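PDB 4WU0: similar to yteR (Bacilus subtilis), which probably hydrolyses unsaturated rhamnogalacturonan fragments derived from pectin, as expected for a glycoside hydrolase of family 105. Local coordinates for residues 257-261 / 332-336; 196-202 / 249-254; 96-100 / 142-146. All blocks are in the same frame, centred on the assembly; numbering follows the deposited sequence.

Interaction 1: residues 257-261 / 332-336; sequences RKGNY and FAYYI
Phe332, at the start of a short helix, is the centre of this surface contact, gripped by the loop 257-261. Residues 332-336 form one helical turn, with Ile336 N bonded to Phe332 O at 3.0 Å. The loop makes a type II beta turn from Arg257 to Asn260, closed by Asn260 N to Arg257 O at 3.0 Å. Gly259 sits in the third position with phi/psi of 105/-29°, where a CB would press on the preceding carbonyl oxygen and crowd Ile336. Gly259 CA lies 6.3 Å from Ile336 CA.

Phe332 (chi1 t) projects toward the turn. Arg257, extended with chi1 to chi3 all t, lays its guanidinium flat on one ring face: the planes are 7° apart, and CZ lies 3.9 Å from the centroid of the Phe332 ring, a cation-pi stack. Arg257 CD adds a CH-pi contact, 3.6 Å from the centroid of the Phe332 ring. The long, flat side chain thus shields the ring while its charged end keeps a long, weak ion pair with Glu254. Lys258 O meets the ring edge, 3.4 Å from Phe332 CE2.

Ile336 (m, m) supplies a branched apolar side chain whose end nears the loop: its CD1 lies 3.5 Å from Gly259 O, 3.9 Å from Asn260 CA and 4.3 Å from Tyr261 CE1. Water 1 joins Tyr261 OH and Tyr335 O, 2.7 Å from each.

Asn260 ND2 bonds to the carbonyls of Val251 and Glu254, tying the turn back to an earlier part of the same loop. The contact packs helix 332-337, which precedes strand 340-341, on the long connection between helices 223-240 and 264-279.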
loop_
_atom_site.group_PDB
_atom_site.type_symbol
_atom_site.label_atom_id
_atom_site.label_comp_id
_atom_site.label_asym_id
_atom_site.label_seq_id
_atom_site.Cartn_x
_atom_site.Cartn_y
_atom_site.Cartn_z
ATOM N N ARG A 257 -13.716 14.483 15.933
ATOM C CA ARG A 257 -12.734 15.367 16.557
ATOM C C ARG A 257 -12.266 16.463 15.597
ATOM O O ARG A 257 -11.865 16.186 14.464
ATOM C CB ARG A 257 -11.556 14.525 17.043
ATOM C CG ARG A 257 -10.564 15.272 17.841
ATOM C CD ARG A 257 -9.692 14.282 18.595
ATOM N NE ARG A 257 -8.643 14.970 19.331
ATOM C CZ ARG A 257 -7.690 14.340 20.002
ATOM N NH1 ARG A 257 -6.763 15.026 20.639
ATOM N NH2 ARG A 257 -7.659 13.020 20.014
ATOM N N LYS A 258 -12.334 17.711 16.059
ATOM C CA LYS A 258 -11.938 18.851 15.242
ATOM C C LYS A 258 -10.523 18.674 14.702
ATOM O O LYS A 258 -9.611 18.340 15.451
ATOM C CB LYS A 258 -11.998 20.138 16.061
ATOM C CG LYS A 258 -13.392 20.559 16.420
ATOM C CD LYS A 258 -14.102 21.119 15.210
ATOM C CE LYS A 258 -15.594 21.135 15.420
ATOM N NZ LYS A 258 -16.100 22.505 15.423
ATOM N N GLY A 259 -10.361 18.919 13.406
ATOM C CA GLY A 259 -9.091 18.756 12.745
ATOM C C GLY A 259 -9.058 17.512 11.881
ATOM O O GLY A 259 -8.326 17.460 10.888
ATOM N N ASN A 260 -9.832 16.488 12.251
ATOM C CA ASN A 260 -9.800 15.245 11.478
ATOM C C ASN A 260 -10.466 15.504 10.139
ATOM O O ASN A 260 -11.229 16.466 10.001
ATOM C CB ASN A 260 -10.536 14.127 12.222
ATOM C CG ASN A 260 -10.006 12.735 11.898
ATOM O OD1 ASN A 260 -9.223 12.530 10.969
ATOM N ND2 ASN A 260 -10.458 11.756 12.678
ATOM N N TYR A 261 -10.199 14.639 9.167
ATOM C CA TYR A 261 -10.691 14.840 7.804
ATOM C C TYR A 261 -10.774 13.514 7.076
ATOM O O TYR A 261 -10.007 12.585 7.367
ATOM C CB TYR A 261 -9.792 15.818 7.041
ATOM C CG TYR A 261 -8.362 15.378 6.834
ATOM C CD1 TYR A 261 -7.392 15.578 7.813
ATOM C CD2 TYR A 261 -7.972 14.787 5.635
ATOM C CE1 TYR A 261 -6.091 15.197 7.603
ATOM C CE2 TYR A 261 -6.687 14.405 5.411
ATOM C CZ TYR A 261 -5.734 14.607 6.399
ATOM O OH TYR A 261 -4.447 14.217 6.171
ATOM N N PHE A 332 -2.506 12.821 17.855
ATOM C CA PHE A 332 -3.542 13.327 16.968
ATOM C C PHE A 332 -3.072 14.618 16.292
ATOM O O PHE A 332 -3.181 14.780 15.064
ATOM C CB PHE A 332 -4.844 13.536 17.751
ATOM C CG PHE A 332 -5.986 14.080 16.925
ATOM C CD1 PHE A 332 -6.784 13.237 16.172
ATOM C CD2 PHE A 332 -6.247 15.445 16.896
ATOM C CE1 PHE A 332 -7.810 13.736 15.399
ATOM C CE2 PHE A 332 -7.292 15.951 16.144
ATOM C CZ PHE A 332 -8.073 15.085 15.388
ATOM N N ALA A 333 -2.532 15.542 17.078
ATOM C CA ALA A 333 -2.029 16.795 16.516
ATOM C C ALA A 333 -0.980 16.535 15.446
ATOM O O ALA A 333 -0.991 17.177 14.394
ATOM C CB ALA A 333 -1.504 17.712 17.615
ATOM N N TYR A 334 -0.097 15.566 15.686
ATOM C CA TYR A 334 0.900 15.199 14.697
ATOM C C TYR A 334 0.236 14.744 13.381
ATOM O O TYR A 334 0.632 15.192 12.306
ATOM C CB TYR A 334 1.901 14.115 15.202
ATOM C CG TYR A 334 2.601 13.564 14.005
ATOM C CD1 TYR A 334 3.531 14.346 13.308
ATOM C CD2 TYR A 334 2.229 12.337 13.467
ATOM C CE1 TYR A 334 4.078 13.914 12.127
ATOM C CE2 TYR A 334 2.785 11.889 12.274
ATOM C CZ TYR A 334 3.685 12.681 11.609
ATOM O OH TYR A 334 4.207 12.231 10.424
ATOM N N TYR A 335 -0.745 13.845 13.444
ATOM C CA TYR A 335 -1.324 13.322 12.203
ATOM C C TYR A 335 -2.066 14.410 11.434
ATOM O O TYR A 335 -2.106 14.380 10.216
ATOM C CB TYR A 335 -2.230 12.116 12.451
ATOM C CG TYR A 335 -1.455 10.842 12.670
ATOM C CD1 TYR A 335 -0.880 10.161 11.600
ATOM C CD2 TYR A 335 -1.262 10.323 13.951
ATOM C CE1 TYR A 335 -0.163 9.003 11.791
ATOM C CE2 TYR A 335 -0.547 9.172 14.144
ATOM C CZ TYR A 335 0.013 8.512 13.071
ATOM O OH TYR A 335 0.746 7.346 13.251
ATOM N N ILE A 336 -2.652 15.363 12.143
ATOM C CA ILE A 336 -3.359 16.462 11.487
ATOM C C ILE A 336 -2.368 17.497 10.936
ATOM O O ILE A 336 -2.705 18.278 10.034
ATOM C CB ILE A 336 -4.350 17.092 12.492
ATOM C CG1 ILE A 336 -5.337 16.027 12.982
ATOM C CG2 ILE A 336 -5.085 18.284 11.905
ATOM C CD1 ILE A 336 -5.945 15.169 11.903
HETATM O O HOH W 1 -2.608 15.402 7.726
#

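Interaction 2: residues 196-202 / 249-254; sequences HFWGRAM and YQVLDE
A single antiparallel beta bridge leads into the N-terminus of helix 199-215 in this (alpha/alpha)6-barrel fold. Trp198, the N-cap residue, faces Val251 as a non-hydrogen-bonded pair, CA atoms 5.0 Å apart. Flanking it are two nearly linear backbone hydrogen bonds, Leu252 N to Phe197 O and Gly199 N to Gln250 O, each 2.9 Å. Val251 then opens a type I turn to Glu254.

Apolar packing centres on Leu252 (m, t), whose CD1 lies 3.5 Å from Met202 CG and 4.1 Å from Phe197 CB; Leu237 of helix 223-240 packs on both Leu252 and Met202. Gly199 fits because a CB there would clash with Tyr249 O, and its CA can sit 3.7 Å from Leu252 CG.

Among polar side chains, Trp198 NE1 gives a weak hydrogen bond to Gln250 OE1 (3.0 Å), while Gln250 NE2 is held by Tyr335 O. Water 2 links the loops, lying 2.8 Å from His196 ND1, 2.9 Å from Phe197 N and 2.7 Å from Asp253 OD1.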
loop_
_atom_site.group_PDB
_atom_site.type_symbol
_atom_site.label_atom_id
_atom_site.label_comp_id
_atom_site.label_asym_id
_atom_site.label_seq_id
_atom_site.Cartn_x
_atom_site.Cartn_y
_atom_site.Cartn_z
ATOM N N HIS A 196 -2.202 5.977 17.524
ATOM C CA HIS A 196 -3.396 6.079 16.694
ATOM C C HIS A 196 -3.494 5.127 15.525
ATOM O O HIS A 196 -2.500 4.609 15.003
ATOM C CB HIS A 196 -3.546 7.514 16.159
ATOM C CG HIS A 196 -3.964 8.484 17.209
ATOM N ND1 HIS A 196 -5.218 8.458 17.774
ATOM C CD2 HIS A 196 -3.281 9.471 17.849
ATOM C CE1 HIS A 196 -5.303 9.399 18.697
ATOM N NE2 HIS A 196 -4.138 10.023 18.762
ATOM N N PHE A 197 -4.743 4.950 15.110
ATOM C CA PHE A 197 -5.079 4.217 13.896
ATOM C C PHE A 197 -5.103 5.202 12.735
ATOM O O PHE A 197 -6.010 6.022 12.606
ATOM C CB PHE A 197 -6.438 3.529 14.034
ATOM C CG PHE A 197 -6.588 2.724 15.291
ATOM C CD1 PHE A 197 -5.756 1.636 15.548
ATOM C CD2 PHE A 197 -7.577 3.043 16.201
ATOM C CE1 PHE A 197 -5.925 0.911 16.714
ATOM C CE2 PHE A 197 -7.749 2.339 17.369
ATOM C CZ PHE A 197 -6.920 1.267 17.630
ATOM N N TRP A 198 -4.073 5.119 11.909
ATOM C CA TRP A 198 -3.925 5.979 10.739
ATOM C C TRP A 198 -4.537 5.298 9.533
ATOM O O TRP A 198 -4.263 4.129 9.265
ATOM C CB TRP A 198 -2.440 6.255 10.498
ATOM C CG TRP A 198 -2.160 7.166 9.351
ATOM C CD1 TRP A 198 -2.885 8.246 8.960
ATOM C CD2 TRP A 198 -1.071 7.057 8.425
ATOM N NE1 TRP A 198 -2.303 8.826 7.852
ATOM C CE2 TRP A 198 -1.190 8.109 7.510
ATOM C CE3 TRP A 198 -0.007 6.164 8.287
ATOM C CZ2 TRP A 198 -0.282 8.295 6.465
ATOM C CZ3 TRP A 198 0.882 6.353 7.261
ATOM C CH2 TRP A 198 0.742 7.415 6.364
ATOM N N GLY A 199 -5.383 6.029 8.817
ATOM C CA GLY A 199 -6.091 5.490 7.672
ATOM C C GLY A 199 -5.203 4.802 6.654
ATOM O O GLY A 199 -5.443 3.652 6.264
ATOM N N ARG A 200 -4.177 5.505 6.190
ATOM C CA ARG A 200 -3.347 4.924 5.143
ATOM C C ARG A 200 -2.591 3.679 5.632
ATOM O O ARG A 200 -2.409 2.738 4.867
ATOM C CB ARG A 200 -2.383 5.953 4.544
ATOM C CG ARG A 200 -1.423 5.304 3.552
ATOM C CD ARG A 200 -0.847 6.215 2.478
ATOM N NE ARG A 200 0.130 7.187 2.967
ATOM C CZ ARG A 200 0.004 8.506 2.881
ATOM N NH1 ARG A 200 0.987 9.277 3.308
ATOM N NH2 ARG A 200 -1.061 9.069 2.328
ATOM N N ALA A 201 -2.200 3.661 6.889
ATOM C CA ALA A 201 -1.510 2.488 7.433
ATOM C C ALA A 201 -2.403 1.260 7.409
ATOM O O ALA A 201 -1.973 0.164 6.987
ATOM C CB ALA A 201 -1.018 2.762 8.803
ATOM N N MET A 202 -3.649 1.398 7.851
ATOM C CA MET A 202 -4.576 0.288 7.690
ATOM C C MET A 202 -4.774 -0.063 6.228
ATOM O O MET A 202 -4.890 -1.224 5.887
ATOM C CB MET A 202 -5.929 0.582 8.332
ATOM C CG MET A 202 -5.965 0.366 9.827
ATOM S SD MET A 202 -5.722 -1.359 10.332
ATOM C CE MET A 202 -7.172 -2.199 9.675
ATOM N N TYR A 249 -11.670 8.413 7.671
ATOM C CA TYR A 249 -10.886 9.516 8.211
ATOM C C TYR A 249 -9.404 9.229 8.317
ATOM O O TYR A 249 -8.976 8.073 8.438
ATOM C CB TYR A 249 -11.386 9.865 9.604
ATOM C CG TYR A 249 -12.705 10.576 9.610
ATOM C CD1 TYR A 249 -12.757 11.952 9.477
ATOM C CD2 TYR A 249 -13.898 9.871 9.751
ATOM C CE1 TYR A 249 -13.955 12.614 9.488
ATOM C CE2 TYR A 249 -15.096 10.532 9.766
ATOM C CZ TYR A 249 -15.116 11.895 9.610
ATOM O OH TYR A 249 -16.315 12.571 9.614
ATOM N N GLN A 250 -8.621 10.304 8.282
ATOM C CA GLN A 250 -7.178 10.254 8.559
ATOM C C GLN A 250 -6.854 9.539 9.873
ATOM O O GLN A 250 -6.008 8.638 9.893
ATOM C CB GLN A 250 -6.640 11.693 8.579
ATOM C CG GLN A 250 -5.263 11.916 9.139
ATOM C CD GLN A 250 -4.168 11.626 8.130
ATOM O OE1 GLN A 250 -4.364 10.846 7.198
ATOM N NE2 GLN A 250 -2.990 12.198 8.348
ATOM N N VAL A 251 -7.508 9.938 10.963
ATOM C CA VAL A 251 -7.425 9.201 12.227
ATOM C C VAL A 251 -8.752 8.430 12.346
ATOM O O VAL A 251 -9.816 9.007 12.594
ATOM C CB VAL A 251 -7.172 10.103 13.436
ATOM C CG1 VAL A 251 -7.046 9.263 14.714
ATOM C CG2 VAL A 251 -5.915 10.921 13.221
ATOM N N LEU A 252 -8.683 7.129 12.096
ATOM C CA LEU A 252 -9.860 6.350 11.691
ATOM C C LEU A 252 -11.050 6.379 12.640
ATOM O O LEU A 252 -12.204 6.415 12.195
ATOM C CB LEU A 252 -9.462 4.886 11.480
ATOM C CG LEU A 252 -8.678 4.623 10.200
ATOM C CD1 LEU A 252 -7.959 3.259 10.233
ATOM C CD2 LEU A 252 -9.582 4.708 9.002
ATOM N N ASP A 253 -10.760 6.309 13.936
ATOM C CA ASP A 253 -11.793 6.162 14.948
ATOM C C ASP A 253 -12.169 7.462 15.645
ATOM O O ASP A 253 -12.921 7.429 16.610
ATOM C CB ASP A 253 -11.355 5.138 16.002
ATOM C CG ASP A 253 -10.119 5.573 16.768
ATOM O OD1 ASP A 253 -9.309 6.322 16.187
ATOM O OD2 ASP A 253 -9.943 5.139 17.939
ATOM N N GLU A 254 -11.656 8.594 15.166
ATOM C CA GLU A 254 -11.864 9.878 15.823
ATOM C C GLU A 254 -12.584 10.866 14.908
ATOM O O GLU A 254 -12.244 12.053 14.871
ATOM C CB GLU A 254 -10.520 10.458 16.268
ATOM C CG GLU A 254 -9.787 9.538 17.247
ATOM C CD GLU A 254 -9.601 10.100 18.623
ATOM O OE1 GLU A 254 -10.310 11.055 18.996
ATOM O OE2 GLU A 254 -8.732 9.563 19.343
HETATM O O HOH W 2 -6.691 6.203 16.933
HETATM O O HOH W 3 -5.077 8.228 6.244
#

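Interaction 3: residues 96-100 / 142-146; sequences RKALI and YVKEF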
loop_
_atom_site.group_PDB
_atom_site.type_symbol
_atom_site.label_atom_id
_atom_site.label_comp_id
_atom_site.label_asym_id
_atom_site.label_seq_id
_atom_site.Cartn_x
_atom_site.Cartn_y
_atom_site.Cartn_z
ATOM N N ARG A 96 15.033 -8.042 -14.944
ATOM C CA ARG A 96 15.340 -9.218 -14.149
ATOM C C ARG A 96 16.581 -8.977 -13.292
ATOM O O ARG A 96 16.610 -9.363 -12.116
ATOM C CB ARG A 96 15.540 -10.437 -15.035
ATOM C CG ARG A 96 15.855 -11.706 -14.282
ATOM C CD ARG A 96 14.667 -12.215 -13.510
ATOM N NE ARG A 96 15.020 -13.416 -12.746
ATOM C CZ ARG A 96 15.150 -13.480 -11.421
ATOM N NH1 ARG A 96 14.945 -12.411 -10.661
ATOM N NH2 ARG A 96 15.492 -14.632 -10.854
ATOM N N LYS A 97 17.596 -8.312 -13.848
ATOM C CA LYS A 97 18.809 -8.052 -13.070
ATOM C C LYS A 97 18.513 -7.099 -11.918
ATOM O O LYS A 97 19.036 -7.263 -10.829
ATOM C CB LYS A 97 19.925 -7.487 -13.950
ATOM C CG LYS A 97 20.519 -8.495 -14.909
ATOM C CD LYS A 97 21.528 -7.817 -15.821
ATOM C CE LYS A 97 22.209 -8.800 -16.751
ATOM N NZ LYS A 97 22.910 -8.062 -17.828
ATOM N N ALA A 98 17.676 -6.101 -12.172
ATOM C CA ALA A 98 17.249 -5.173 -11.128
ATOM C C ALA A 98 16.487 -5.905 -10.024
ATOM O O ALA A 98 16.672 -5.641 -8.832
ATOM C CB ALA A 98 16.393 -4.040 -11.738
ATOM N N LEU A 99 15.676 -6.870 -10.417
ATOM C CA LEU A 99 14.924 -7.674 -9.463
ATOM C C LEU A 99 15.856 -8.515 -8.598
ATOM O O LEU A 99 15.625 -8.657 -7.397
ATOM C CB LEU A 99 13.909 -8.550 -10.200
ATOM C CG LEU A 99 12.633 -7.780 -10.591
ATOM C CD1 LEU A 99 11.850 -8.507 -11.671
ATOM C CD2 LEU A 99 11.776 -7.559 -9.356
ATOM N N ILE A 100 16.903 -9.066 -9.206
ATOM C CA ILE A 100 17.895 -9.831 -8.461
ATOM C C ILE A 100 18.545 -8.921 -7.422
ATOM O O ILE A 100 18.781 -9.331 -6.284
ATOM C CB ILE A 100 18.955 -10.432 -9.403
ATOM C CG1 ILE A 100 18.337 -11.596 -10.172
ATOM C CG2 ILE A 100 20.190 -10.896 -8.628
ATOM C CD1 ILE A 100 19.076 -11.937 -11.452
ATOM N N TYR A 142 7.526 -11.874 -5.791
ATOM C CA TYR A 142 8.792 -12.339 -6.312
ATOM C C TYR A 142 8.850 -13.868 -6.238
ATOM O O TYR A 142 9.247 -14.535 -7.192
ATOM C CB TYR A 142 9.943 -11.732 -5.512
ATOM C CG TYR A 142 11.301 -12.036 -6.085
ATOM C CD1 TYR A 142 11.939 -13.227 -5.790
ATOM C CD2 TYR A 142 11.938 -11.149 -6.930
ATOM C CE1 TYR A 142 13.177 -13.522 -6.323
ATOM C CE2 TYR A 142 13.158 -11.433 -7.452
ATOM C CZ TYR A 142 13.765 -12.623 -7.174
ATOM O OH TYR A 142 15.005 -12.893 -7.714
ATOM N N VAL A 143 8.457 -14.417 -5.096
ATOM C CA VAL A 143 8.522 -15.877 -4.914
ATOM C C VAL A 143 7.602 -16.593 -5.893
ATOM O O VAL A 143 7.959 -17.644 -6.427
ATOM C CB VAL A 143 8.156 -16.264 -3.456
ATOM C CG1 VAL A 143 7.972 -17.774 -3.284
ATOM C CG2 VAL A 143 9.210 -15.715 -2.503
ATOM N N LYS A 144 6.415 -16.040 -6.112
ATOM C CA LYS A 144 5.463 -16.587 -7.083
ATOM C C LYS A 144 6.123 -16.744 -8.450
ATOM O O LYS A 144 5.938 -17.752 -9.124
ATOM C CB LYS A 144 4.233 -15.679 -7.194
ATOM C CG LYS A 144 3.138 -16.128 -8.195
ATOM C CD LYS A 144 2.524 -17.444 -7.751
ATOM C CE LYS A 144 1.195 -17.747 -8.440
ATOM N NZ LYS A 144 1.298 -17.685 -9.916
ATOM N N GLU A 145 6.912 -15.754 -8.843
ATOM C CA GLU A 145 7.535 -15.762 -10.164
ATOM C C GLU A 145 8.857 -16.523 -10.250
ATOM O O GLU A 145 9.122 -17.195 -11.257
ATOM C CB GLU A 145 7.718 -14.305 -10.648
ATOM C CG GLU A 145 8.228 -14.162 -12.084
ATOM C CD GLU A 145 7.223 -14.625 -13.148
ATOM O OE1 GLU A 145 5.997 -14.661 -12.869
ATOM O OE2 GLU A 145 7.680 -14.967 -14.268
ATOM N N PHE A 146 9.684 -16.431 -9.209
ATOM C CA PHE A 146 11.075 -16.875 -9.294
ATOM C C PHE A 146 11.568 -17.751 -8.150
ATOM O O PHE A 146 12.671 -18.280 -8.226
ATOM C CB PHE A 146 12.019 -15.671 -9.229
ATOM C CG PHE A 146 11.725 -14.591 -10.219
ATOM C CD1 PHE A 146 11.993 -14.762 -11.566
ATOM C CD2 PHE A 146 11.246 -13.358 -9.788
ATOM C CE1 PHE A 146 11.737 -13.732 -12.464
ATOM C CE2 PHE A 146 11.009 -12.339 -10.681
ATOM C CZ PHE A 146 11.252 -12.524 -12.007
HETATM O O HOH W 4 16.157 -15.139 -7.458
#
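Two helices of the (alpha/alpha)6 barrel, 93-108 and 129-146, meet here through long side chains. The axes of the short segments cross at -127°; at 12.8 Å apart the backbones cannot mesh closely, and the closest CA atoms, those of Leu99 and Tyr142, are 8.3 Å apart. Large residues must bridge the gap, and the 238 Å² buried between the segments belongs mostly to Arg96, Leu99, Tyr142 and Phe146.

Tyr142 comes first. With chi1 t its ring reaches across to helix 93-108: CE2 lies 3.7 Å from Leu99 O and 4.1 Å from Leu99 CB, while the hydroxyl accepts a nearly straight hydrogen bond from Arg96 NH1. Tyrosine suits this place because one side chain supplies both an apolar ring for Leu99 and a polar tip for the arginine. One residue on, Val143 turns instead to helix 152-166, where it packs on Phe152 and Ile155. Glu145 also looks elsewhere, forming a salt bridge with Lys88 of helix 80-90.

Phe146, one helical turn beyond Tyr142, returns to the contact; its N bonds to Tyr142 O at 2.8 Å. Its chi1 of m offers one ring face to Arg96, whose guanidinium stacks on it with planes 13° apart, and Arg96 CZ stands 3.7 Å from the centroid of the Phe146 ring in a cation-pi interaction. Leu99 CD1 also touches this ring, 4.0 Å from Phe146 CE2. Arginine serves both aromatics because its planar group stacks through a face and donates in its plane, where Arg96 NH1 lies 3.0 Å from Tyr142 OH.

Overall arrangement
Along the chain the contacts follow in series: interaction 3 closes before interaction 2 opens, and interaction 2 before interaction 1. Interactions 1 and 2 are neighbours, with centres 10 Å apart, and both use the connection between helices 223-240 and 264-279. Tyr261 O to Gln250 N and Asn260 ND2 to Val251 O, both 2.8 Å and probable hydrogen bonds, join them, so the start of helix 199-215, this connection and helix 332-337 form one continuous packed region. Interaction 3 lies across the chain's centre, its own centre 33 Å from interaction 2 and 41 Å from interaction 1. It links two helices directly; the others pack one connecting loop on a helix start and a short helix.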